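ATP-dependent Clp protease proteolytic subunit (Plasmodium falciparum, PDB 4GM2) forms the proteolytically inactive subunit of the apicoplast caseinolytic (Clp) protease complex, a member of a family of ATP-dependent serine peptidases. Local coordinates at residues 125-136 with 181-189; 28-37 with 59-69. All coordinates share one frame; numbering follows the deposited sequence.

Interaction 1: 125-136 with 181-189; sequences SLKNSSFCLNQS and LERDKYFNA
Residues F131 to L133 and K185 to F187 pair as antiparallel strands at the edge of a three-stranded mixed sheet, where strand 130-133 lies between strands 106-108 and 185-188. F131 and F187 form one hydrogen-bonded pair: F131 N reaches F187 O at 2.9 Å, and the return bond runs from F187 N to F131 O. L133 and K185 form the next such pair, with C132 and Y186 as the non-hydrogen-bonded pair between them.

The two faces differ in chemistry. On one, F131 and F187 approach through their CB atoms, 3.9 Å apart, while L133 CD1 reaches F187 CE1 and L133 CB meets L181 CD2. Helix 148-170, probably the long handle helix of ClpP-type subunits, packs on this layer through I166 and I163. On the other face, C132 makes a sulfur-aromatic contact: with SG anti to the backbone N (chi1 -180°), the sulfur lies 3.8 Å from the centroid of the Y186 ring, over its face but displaced toward the rim.

Beyond the strands one side-chain and one backbone acceptor continue the ladder. D184 OD1 accepts Q135 N at 2.7 Å, nearly in line with its own C-O bond, and L181 O takes S136 N at 2.8 Å. At the far end A189 CB lies against S125 OG and L126 O, and N188 caps the following helix through E191 N.

D184 OD1 and L181 O thus prolong the pairing together, the carboxylate as a surrogate carbonyl probably steadied by the N-H it receives, while the apolar face of F131, L133 and F187 lies toward helices 110-116 and 148-170.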
loop_
_atom_site.group_PDB
_atom_site.type_symbol
_atom_site.label_atom_id
_atom_site.label_comp_id
_atom_site.label_asym_id
_atom_site.label_seq_id
_atom_site.Cartn_x
_atom_site.Cartn_y
_atom_site.Cartn_z
ATOM N N SER A 125 -11.954 13.992 -33.058
ATOM C CA SER A 125 -12.859 14.365 -31.984
ATOM C C SER A 125 -14.153 13.560 -32.043
ATOM O O SER A 125 -14.593 13.152 -33.119
ATOM C CB SER A 125 -13.177 15.857 -32.045
ATOM O OG SER A 125 -14.152 16.197 -31.076
ATOM N N LEU A 126 -14.750 13.331 -30.876
ATOM C CA LEU A 126 -16.074 12.728 -30.793
ATOM C C LEU A 126 -17.142 13.772 -31.119
ATOM O O LEU A 126 -16.872 14.975 -31.104
ATOM C CB LEU A 126 -16.321 12.121 -29.406
ATOM C CG LEU A 126 -15.457 10.934 -28.953
ATOM C CD1 LEU A 126 -15.824 10.532 -27.532
ATOM C CD2 LEU A 126 -15.557 9.731 -29.885
ATOM N N LYS A 127 -18.349 13.295 -31.408
ATOM C CA LYS A 127 -19.472 14.131 -31.833
ATOM C C LYS A 127 -19.753 15.325 -30.907
ATOM O O LYS A 127 -19.950 16.447 -31.379
ATOM C CB LYS A 127 -20.728 13.263 -31.971
ATOM C CG LYS A 127 -21.793 13.835 -32.891
ATOM C CD LYS A 127 -23.093 13.057 -32.785
ATOM C CE LYS A 127 -24.150 13.656 -33.697
ATOM N NZ LYS A 127 -25.490 13.045 -33.475
ATOM N N ASN A 128 -19.755 15.080 -29.597
ATOM C CA ASN A 128 -20.194 16.082 -28.618
ATOM C C ASN A 128 -19.075 16.781 -27.836
ATOM O O ASN A 128 -19.321 17.387 -26.790
ATOM C CB ASN A 128 -21.212 15.459 -27.656
ATOM C CG ASN A 128 -22.428 14.904 -28.374
ATOM O OD1 ASN A 128 -23.135 15.625 -29.072
ATOM N ND2 ASN A 128 -22.676 13.615 -28.202
ATOM N N SER A 129 -17.853 16.714 -28.356
ATOM C CA SER A 129 -16.694 17.268 -27.663
ATOM C C SER A 129 -16.619 18.793 -27.733
ATOM O O SER A 129 -17.080 19.401 -28.697
ATOM C CB SER A 129 -15.408 16.644 -28.203
ATOM O OG SER A 129 -15.422 15.239 -28.025
ATOM N N SER A 130 -16.040 19.399 -26.699
ATOM C CA SER A 130 -15.849 20.849 -26.640
ATOM C C SER A 130 -14.379 21.219 -26.579
ATOM O O SER A 130 -13.556 20.481 -26.026
ATOM C CB SER A 130 -16.556 21.441 -25.425
ATOM O OG SER A 130 -17.901 21.016 -25.369
ATOM N N PHE A 131 -14.062 22.374 -27.153
ATOM C CA PHE A 131 -12.716 22.913 -27.141
ATOM C C PHE A 131 -12.775 24.371 -26.725
ATOM O O PHE A 131 -13.741 25.073 -27.025
ATOM C CB PHE A 131 -12.086 22.798 -28.527
ATOM C CG PHE A 131 -12.070 21.402 -29.074
ATOM C CD1 PHE A 131 -13.181 20.887 -29.734
ATOM C CD2 PHE A 131 -10.945 20.604 -28.936
ATOM C CE1 PHE A 131 -13.169 19.597 -30.237
ATOM C CE2 PHE A 131 -10.928 19.312 -29.439
ATOM C CZ PHE A 131 -12.043 18.808 -30.089
ATOM N N CYS A 132 -11.738 24.824 -26.036
ATOM C CA CYS A 132 -11.679 26.196 -25.565
ATOM C C CYS A 132 -10.262 26.733 -25.604
ATOM O O CYS A 132 -9.317 26.035 -25.242
ATOM C CB CYS A 132 -12.217 26.288 -24.139
ATOM S SG CYS A 132 -12.197 27.961 -23.468
ATOM N N LEU A 133 -10.124 27.974 -26.057
ATOM C CA LEU A 133 -8.879 28.719 -25.909
ATOM C C LEU A 133 -9.106 29.887 -24.952
ATOM O O LEU A 133 -9.996 30.719 -25.160
ATOM C CB LEU A 133 -8.355 29.205 -27.261
ATOM C CG LEU A 133 -7.829 28.153 -28.246
ATOM C CD1 LEU A 133 -7.722 28.731 -29.650
ATOM C CD2 LEU A 133 -6.493 27.576 -27.799
ATOM N N ASN A 134 -8.319 29.924 -23.881
ATOM C CA ASN A 134 -8.444 30.979 -22.885
ATOM C C ASN A 134 -7.798 32.267 -23.368
ATOM O O ASN A 134 -6.836 32.237 -24.145
ATOM C CB ASN A 134 -7.821 30.558 -21.550
ATOM C CG ASN A 134 -8.412 29.271 -21.002
ATOM O OD1 ASN A 134 -9.623 29.050 -21.060
ATOM N ND2 ASN A 134 -7.553 28.418 -20.456
ATOM N N GLN A 135 -8.342 33.392 -22.911
ATOM C CA GLN A 135 -7.735 34.696 -23.132
ATOM C C GLN A 135 -6.323 34.668 -22.555
ATOM O O GLN A 135 -6.131 34.279 -21.398
ATOM C CB GLN A 135 -8.568 35.784 -22.458
ATOM C CG GLN A 135 -8.047 37.195 -22.676
ATOM C CD GLN A 135 -8.580 38.184 -21.659
ATOM O OE1 GLN A 135 -7.894 39.139 -21.296
ATOM N NE2 GLN A 135 -9.803 37.961 -21.191
ATOM N N SER A 136 -5.344 35.065 -23.368
ATOM C CA SER A 136 -3.929 35.001 -22.989
ATOM C C SER A 136 -3.682 35.493 -21.567
ATOM O O SER A 136 -4.126 36.577 -21.178
ATOM C CB SER A 136 -3.059 35.767 -23.984
ATOM O OG SER A 136 -2.993 35.083 -25.221
ATOM N N LEU A 181 -7.014 35.656 -29.059
ATOM C CA LEU A 181 -6.612 35.319 -27.693
ATOM C C LEU A 181 -6.830 36.478 -26.716
ATOM O O LEU A 181 -6.363 36.441 -25.574
ATOM C CB LEU A 181 -5.157 34.835 -27.648
ATOM C CG LEU A 181 -4.823 33.434 -28.179
ATOM C CD1 LEU A 181 -3.370 33.092 -27.891
ATOM C CD2 LEU A 181 -5.744 32.361 -27.612
ATOM N N GLU A 182 -7.546 37.503 -27.176
ATOM C CA GLU A 182 -7.944 38.623 -26.324
ATOM C C GLU A 182 -9.335 38.378 -25.739
ATOM O O GLU A 182 -9.826 39.164 -24.926
ATOM C CB GLU A 182 -7.898 39.939 -27.105
ATOM C CG GLU A 182 -6.487 40.387 -27.461
ATOM C CD GLU A 182 -6.453 41.630 -28.329
ATOM O OE1 GLU A 182 -5.733 41.616 -29.350
ATOM O OE2 GLU A 182 -7.139 42.620 -27.996
ATOM N N ARG A 183 -9.953 37.276 -26.161
ATOM C CA ARG A 183 -11.261 36.843 -25.678
ATOM C C ARG A 183 -11.251 35.330 -25.509
ATOM O O ARG A 183 -10.482 34.637 -26.174
ATOM C CB ARG A 183 -12.358 37.226 -26.680
ATOM C CG ARG A 183 -12.684 38.710 -26.772
ATOM C CD ARG A 183 -13.625 39.147 -25.661
ATOM N NE ARG A 183 -13.978 40.561 -25.768
ATOM C CZ ARG A 183 -13.262 41.565 -25.263
ATOM N NH1 ARG A 183 -12.133 41.327 -24.605
ATOM N NH2 ARG A 183 -13.678 42.816 -25.418
ATOM N N ASP A 184 -12.101 34.816 -24.622
ATOM C CA ASP A 184 -12.328 33.374 -24.518
ATOM C C ASP A 184 -13.166 32.902 -25.700
ATOM O O ASP A 184 -14.196 33.503 -26.017
ATOM C CB ASP A 184 -13.038 33.026 -23.206
ATOM C CG ASP A 184 -12.123 33.114 -21.999
ATOM O OD1 ASP A 184 -10.885 33.090 -22.169
ATOM O OD2 ASP A 184 -12.649 33.194 -20.871
ATOM N N LYS A 185 -12.722 31.831 -26.354
ATOM C CA LYS A 185 -13.440 31.291 -27.507
ATOM C C LYS A 185 -13.789 29.822 -27.304
ATOM O O LYS A 185 -12.934 29.014 -26.942
ATOM C CB LYS A 185 -12.627 31.482 -28.791
ATOM C CG LYS A 185 -13.473 31.546 -30.055
ATOM C CD LYS A 185 -12.616 31.800 -31.285
ATOM C CE LYS A 185 -13.449 31.911 -32.553
ATOM N NZ LYS A 185 -14.135 33.228 -32.671
ATOM N N TYR A 186 -15.055 29.486 -27.532
ATOM C CA TYR A 186 -15.522 28.113 -27.373
ATOM C C TYR A 186 -15.864 27.484 -28.715
ATOM O O TYR A 186 -16.384 28.152 -29.612
ATOM C CB TYR A 186 -16.708 28.049 -26.409
ATOM C CG TYR A 186 -16.328 28.376 -24.981
ATOM C CD1 TYR A 186 -16.358 29.695 -24.512
ATOM C CD2 TYR A 186 -15.926 27.371 -24.098
ATOM C CE1 TYR A 186 -16.003 29.999 -23.206
ATOM C CE2 TYR A 186 -15.571 27.666 -22.789
ATOM C CZ TYR A 186 -15.610 28.980 -22.349
ATOM O OH TYR A 186 -15.256 29.273 -21.052
ATOM N N PHE A 187 -15.553 26.198 -28.844
ATOM C CA PHE A 187 -15.742 25.471 -30.087
ATOM C C PHE A 187 -16.484 24.177 -29.820
ATOM O O PHE A 187 -16.177 23.465 -28.861
ATOM C CB PHE A 187 -14.388 25.110 -30.710
ATOM C CG PHE A 187 -13.478 26.283 -30.943
ATOM C CD1 PHE A 187 -12.631 26.739 -29.936
ATOM C CD2 PHE A 187 -13.443 26.914 -32.180
ATOM C CE1 PHE A 187 -11.786 27.820 -30.154
ATOM C CE2 PHE A 187 -12.597 27.992 -32.405
ATOM C CZ PHE A 187 -11.766 28.442 -31.391
ATOM N N ASN A 188 -17.464 23.876 -30.669
ATOM C CA ASN A 188 -17.945 22.507 -30.804
ATOM C C ASN A 188 -17.053 21.800 -31.825
ATOM O O ASN A 188 -16.207 22.443 -32.452
ATOM C CB ASN A 188 -19.425 22.464 -31.208
ATOM C CG ASN A 188 -19.697 23.135 -32.547
ATOM O OD1 ASN A 188 -19.012 22.886 -33.539
ATOM N ND2 ASN A 188 -20.723 23.977 -32.583
ATOM N N ALA A 189 -17.230 20.491 -31.985
ATOM C CA ALA A 189 -16.405 19.701 -32.905
ATOM C C ALA A 189 -16.348 20.284 -34.323
ATOM O O ALA A 189 -15.266 20.390 -34.902
ATOM C CB ALA A 189 -16.871 18.251 -32.935
#

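Interaction 2: 28-37 with 59-69; sequences KRIIFLSSPI and KPIHLYINSTG
Backbone bonds join strands 30-33 and 61-67 in the parallel manner: H62 bonds to both R29 and I31, its O accepting I31 N at 3.0 Å, and Y64 to I31 and L33, before N66 N meets L33 O. Past the strand ends, I37 N binds G69 O at 2.7 Å.

Side-chain polar bonds secure both ends. R29, the C-prime residue of a Schellman motif, bends its chain at chi3 (81°); NE meets P60 O at 3.2 Å, in the guanidinium plane but from above the carbonyl plane, and NH2 gives K59 O a bond of 2.8 Å. NH1 donates to L52 O of helix 39-55. K59 CB lies over one guanidinium face. At the other end, S67 OG donates to S35 O at 2.7 Å and, within its own segment, accepts the N-H of G69, which makes an ST turn.

Apolar contacts divide between two faces. I30 CG2 touches Y64 CD1 and F32 CD1 meets Y64 CB on one; I31 CG2 packs on L63 CD1 at 3.6 Å on the other.

These are the two strands of a beta-alpha-beta unit: connecting helix 39-55 covers I31, L33 and I61, helix 110-116 adjoins L33 and I65, strand 99-103 flanks 61-67, and Y54 of the second subunit packs edge-to-face with H62, its OH hydrogen-bonded to Y64 OH.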
loop_
_atom_site.group_PDB
_atom_site.type_symbol
_atom_site.label_atom_id
_atom_site.label_comp_id
_atom_site.label_asym_id
_atom_site.label_seq_id
_atom_site.Cartn_x
_atom_site.Cartn_y
_atom_site.Cartn_z
ATOM N N LYS A 28 -0.780 -0.868 -25.368
ATOM C CA LYS A 28 -1.444 -0.601 -26.643
ATOM C C LYS A 28 -0.995 0.733 -27.246
ATOM O O LYS A 28 -1.581 1.216 -28.227
ATOM C CB LYS A 28 -2.967 -0.580 -26.443
ATOM C CG LYS A 28 -3.569 -1.891 -25.965
ATOM C CD LYS A 28 -3.652 -2.908 -27.092
ATOM C CE LYS A 28 -3.608 -4.329 -26.557
ATOM N NZ LYS A 28 -3.607 -5.318 -27.674
ATOM N N ARG A 29 0.042 1.329 -26.655
ATOM C CA ARG A 29 0.536 2.658 -27.047
ATOM C C ARG A 29 -0.530 3.756 -26.891
ATOM O O ARG A 29 -0.631 4.678 -27.710
ATOM C CB ARG A 29 1.130 2.639 -28.460
ATOM C CG ARG A 29 2.378 1.786 -28.584
ATOM C CD ARG A 29 2.935 1.775 -30.001
ATOM N NE ARG A 29 3.737 2.958 -30.328
ATOM C CZ ARG A 29 4.966 3.197 -29.867
ATOM N NH1 ARG A 29 5.554 2.350 -29.030
ATOM N NH2 ARG A 29 5.608 4.299 -30.233
ATOM N N ILE A 30 -1.319 3.652 -25.827
ATOM C CA ILE A 30 -2.321 4.668 -25.512
ATOM C C ILE A 30 -1.899 5.503 -24.303
ATOM O O ILE A 30 -1.524 4.971 -23.257
ATOM C CB ILE A 30 -3.718 4.042 -25.268
ATOM C CG1 ILE A 30 -4.200 3.297 -26.517
ATOM C CG2 ILE A 30 -4.726 5.111 -24.862
ATOM C CD1 ILE A 30 -5.423 2.435 -26.292
ATOM N N ILE A 31 -1.944 6.817 -24.466
ATOM C CA ILE A 31 -1.845 7.743 -23.340
ATOM C C ILE A 31 -3.214 8.398 -23.208
ATOM O O ILE A 31 -3.708 9.030 -24.156
ATOM C CB ILE A 31 -0.755 8.815 -23.562
ATOM C CG1 ILE A 31 0.627 8.171 -23.618
ATOM C CG2 ILE A 31 -0.787 9.850 -22.449
ATOM C CD1 ILE A 31 1.667 9.023 -24.306
ATOM N N PHE A 32 -3.836 8.229 -22.045
ATOM C CA PHE A 32 -5.170 8.780 -21.822
ATOM C C PHE A 32 -5.142 9.914 -20.799
ATOM O O PHE A 32 -5.142 9.667 -19.594
ATOM C CB PHE A 32 -6.145 7.660 -21.413
ATOM C CG PHE A 32 -7.572 8.114 -21.197
ATOM C CD1 PHE A 32 -8.056 9.300 -21.757
ATOM C CD2 PHE A 32 -8.448 7.324 -20.454
ATOM C CE1 PHE A 32 -9.371 9.698 -21.557
ATOM C CE2 PHE A 32 -9.764 7.717 -20.253
ATOM C CZ PHE A 32 -10.227 8.904 -20.807
ATOM N N LEU A 33 -5.104 11.155 -21.283
ATOM C CA LEU A 33 -5.240 12.312 -20.400
ATOM C C LEU A 33 -6.712 12.483 -20.073
ATOM O O LEU A 33 -7.510 12.811 -20.951
ATOM C CB LEU A 33 -4.676 13.583 -21.042
ATOM C CG LEU A 33 -4.965 14.931 -20.351
ATOM C CD1 LEU A 33 -4.443 14.970 -18.922
ATOM C CD2 LEU A 33 -4.401 16.096 -21.151
ATOM N N SER A 34 -7.066 12.244 -18.812
ATOM C CA SER A 34 -8.468 12.238 -18.391
ATOM C C SER A 34 -8.698 13.049 -17.126
ATOM O O SER A 34 -9.592 12.741 -16.339
ATOM C CB SER A 34 -8.939 10.806 -18.168
ATOM O OG SER A 34 -8.117 10.163 -17.213
ATOM N N SER A 35 -7.885 14.084 -16.940
ATOM C CA SER A 35 -7.947 14.932 -15.759
ATOM C C SER A 35 -7.356 16.301 -16.086
ATOM O O SER A 35 -6.804 16.490 -17.168
ATOM C CB SER A 35 -7.158 14.289 -14.617
ATOM O OG SER A 35 -5.779 14.236 -14.931
ATOM N N PRO A 36 -7.469 17.266 -15.154
ATOM C CA PRO A 36 -6.675 18.490 -15.279
ATOM C C PRO A 36 -5.185 18.157 -15.364
ATOM O O PRO A 36 -4.746 17.169 -14.782
ATOM C CB PRO A 36 -6.967 19.222 -13.970
ATOM C CG PRO A 36 -8.327 18.766 -13.583
ATOM C CD PRO A 36 -8.447 17.348 -14.054
ATOM N N ILE A 37 -4.414 18.960 -16.089
ATOM C CA ILE A 37 -2.982 18.687 -16.225
ATOM C C ILE A 37 -2.208 19.240 -15.022
ATOM O O ILE A 37 -1.617 20.324 -15.088
ATOM C CB ILE A 37 -2.400 19.202 -17.568
ATOM C CG1 ILE A 37 -3.354 18.886 -18.726
ATOM C CG2 ILE A 37 -1.016 18.601 -17.824
ATOM C CD1 ILE A 37 -2.900 19.424 -20.065
ATOM N N LYS A 59 6.193 4.126 -34.602
ATOM C CA LYS A 59 4.911 3.482 -34.390
ATOM C C LYS A 59 3.950 4.459 -33.715
ATOM O O LYS A 59 4.256 4.986 -32.646
ATOM C CB LYS A 59 5.104 2.229 -33.534
ATOM C CG LYS A 59 3.954 1.243 -33.603
ATOM C CD LYS A 59 4.346 -0.080 -32.979
ATOM C CE LYS A 59 3.294 -1.136 -33.258
ATOM N NZ LYS A 59 3.692 -2.426 -32.636
ATOM N N PRO A 60 2.780 4.702 -34.334
ATOM C CA PRO A 60 1.853 5.722 -33.840
ATOM C C PRO A 60 1.511 5.604 -32.352
ATOM O O PRO A 60 1.334 4.496 -31.831
ATOM C CB PRO A 60 0.601 5.505 -34.696
ATOM C CG PRO A 60 1.124 4.928 -35.961
ATOM C CD PRO A 60 2.276 4.052 -35.556
ATOM N N ILE A 61 1.441 6.753 -31.685
ATOM C CA ILE A 61 1.006 6.840 -30.294
ATOM C C ILE A 61 -0.366 7.517 -30.247
ATOM O O ILE A 61 -0.600 8.508 -30.938
ATOM C CB ILE A 61 2.031 7.604 -29.434
ATOM C CG1 ILE A 61 3.350 6.824 -29.383
ATOM C CG2 ILE A 61 1.486 7.854 -28.032
ATOM C CD1 ILE A 61 4.534 7.627 -28.891
ATOM N N HIS A 62 -1.268 6.967 -29.441
ATOM C CA HIS A 62 -2.640 7.448 -29.395
ATOM C C HIS A 62 -2.909 8.219 -28.138
ATOM O O HIS A 62 -3.106 7.640 -27.063
ATOM C CB HIS A 62 -3.611 6.286 -29.547
ATOM C CG HIS A 62 -3.405 5.492 -30.813
ATOM N ND1 HIS A 62 -3.987 5.825 -31.979
ATOM C CD2 HIS A 62 -2.633 4.361 -31.066
ATOM C CE1 HIS A 62 -3.616 4.950 -32.931
ATOM N NE2 HIS A 62 -2.786 4.054 -32.372
ATOM N N LEU A 63 -2.912 9.541 -28.270
ATOM C CA LEU A 63 -3.148 10.438 -27.149
ATOM C C LEU A 63 -4.621 10.814 -27.047
ATOM O O LEU A 63 -5.114 11.650 -27.804
ATOM C CB LEU A 63 -2.284 11.698 -27.279
ATOM C CG LEU A 63 -2.405 12.783 -26.208
ATOM C CD1 LEU A 63 -2.150 12.229 -24.818
ATOM C CD2 LEU A 63 -1.450 13.925 -26.510
ATOM N N TYR A 64 -5.319 10.184 -26.110
ATOM C CA TYR A 64 -6.722 10.493 -25.863
ATOM C C TYR A 64 -6.830 11.604 -24.829
ATOM O O TYR A 64 -6.166 11.563 -23.787
ATOM C CB TYR A 64 -7.477 9.244 -25.399
ATOM C CG TYR A 64 -7.728 8.234 -26.494
ATOM C CD1 TYR A 64 -6.744 7.314 -26.866
ATOM C CD2 TYR A 64 -8.950 8.191 -27.155
ATOM C CE1 TYR A 64 -6.973 6.387 -27.872
ATOM C CE2 TYR A 64 -9.189 7.270 -28.162
ATOM C CZ TYR A 64 -8.199 6.370 -28.515
ATOM O OH TYR A 64 -8.443 5.456 -29.510
ATOM N N ILE A 65 -7.668 12.595 -25.118
ATOM C CA ILE A 65 -7.765 13.778 -24.269
ATOM C C ILE A 65 -9.185 14.050 -23.805
ATOM O O ILE A 65 -10.104 14.171 -24.615
ATOM C CB ILE A 65 -7.187 15.029 -24.968
ATOM C CG1 ILE A 65 -5.682 14.853 -25.212
ATOM C CG2 ILE A 65 -7.439 16.275 -24.132
ATOM C CD1 ILE A 65 -5.083 15.857 -26.169
ATOM N N ASN A 66 -9.350 14.124 -22.488
ATOM C CA ASN A 66 -10.581 14.596 -21.866
ATOM C C ASN A 66 -10.196 15.418 -20.642
ATOM O O ASN A 66 -10.147 14.904 -19.525
ATOM C CB ASN A 66 -11.485 13.422 -21.487
ATOM C CG ASN A 66 -12.874 13.863 -21.062
ATOM O OD1 ASN A 66 -13.316 14.966 -21.374
ATOM N ND2 ASN A 66 -13.573 12.992 -20.345
ATOM N N SER A 67 -9.909 16.697 -20.868
ATOM C CA SER A 67 -9.275 17.540 -19.854
ATOM C C SER A 67 -9.770 18.981 -19.873
ATOM O O SER A 67 -10.148 19.507 -20.923
ATOM C CB SER A 67 -7.759 17.529 -20.054
ATOM O OG SER A 67 -7.110 18.346 -19.099
ATOM N N THR A 68 -9.744 19.612 -18.699
ATOM C CA THR A 68 -10.080 21.032 -18.554
ATOM C C THR A 68 -8.813 21.893 -18.472
ATOM O O THR A 68 -8.860 23.064 -18.078
ATOM C CB THR A 68 -11.001 21.289 -17.340
ATOM O OG1 THR A 68 -10.394 20.778 -16.144
ATOM C CG2 THR A 68 -12.354 20.615 -17.542
ATOM N N GLY A 69 -7.684 21.301 -18.856
ATOM C CA GLY A 69 -6.412 22.013 -18.929
ATOM C C GLY A 69 -5.773 22.239 -17.578
ATOM O O GLY A 69 -5.660 21.312 -16.777
#

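Interaction 2 comes first along the chain and closes before interaction 1 opens; their centres lie about 18 Å apart, and their nearest atoms, about 6 Å apart, do not touch. Interaction 2 forms one margin of the five-stranded parallel sheet, whereas interaction 1 pairs the middle strand 130-133 with the outermost strand 185-188 of a separate mixed sheet. The two sheets are joined through the chain itself, since segment 125-136 leaves the parallel sheet at strand 123-125 before entering strand 130-133. Helix 110-116 packs against side chains of both contacts. In the seven-chain assembly, interaction 2 meets the second subunit through strand residues such as Y64 and H62, interaction 1 through the turn at L126 to N128.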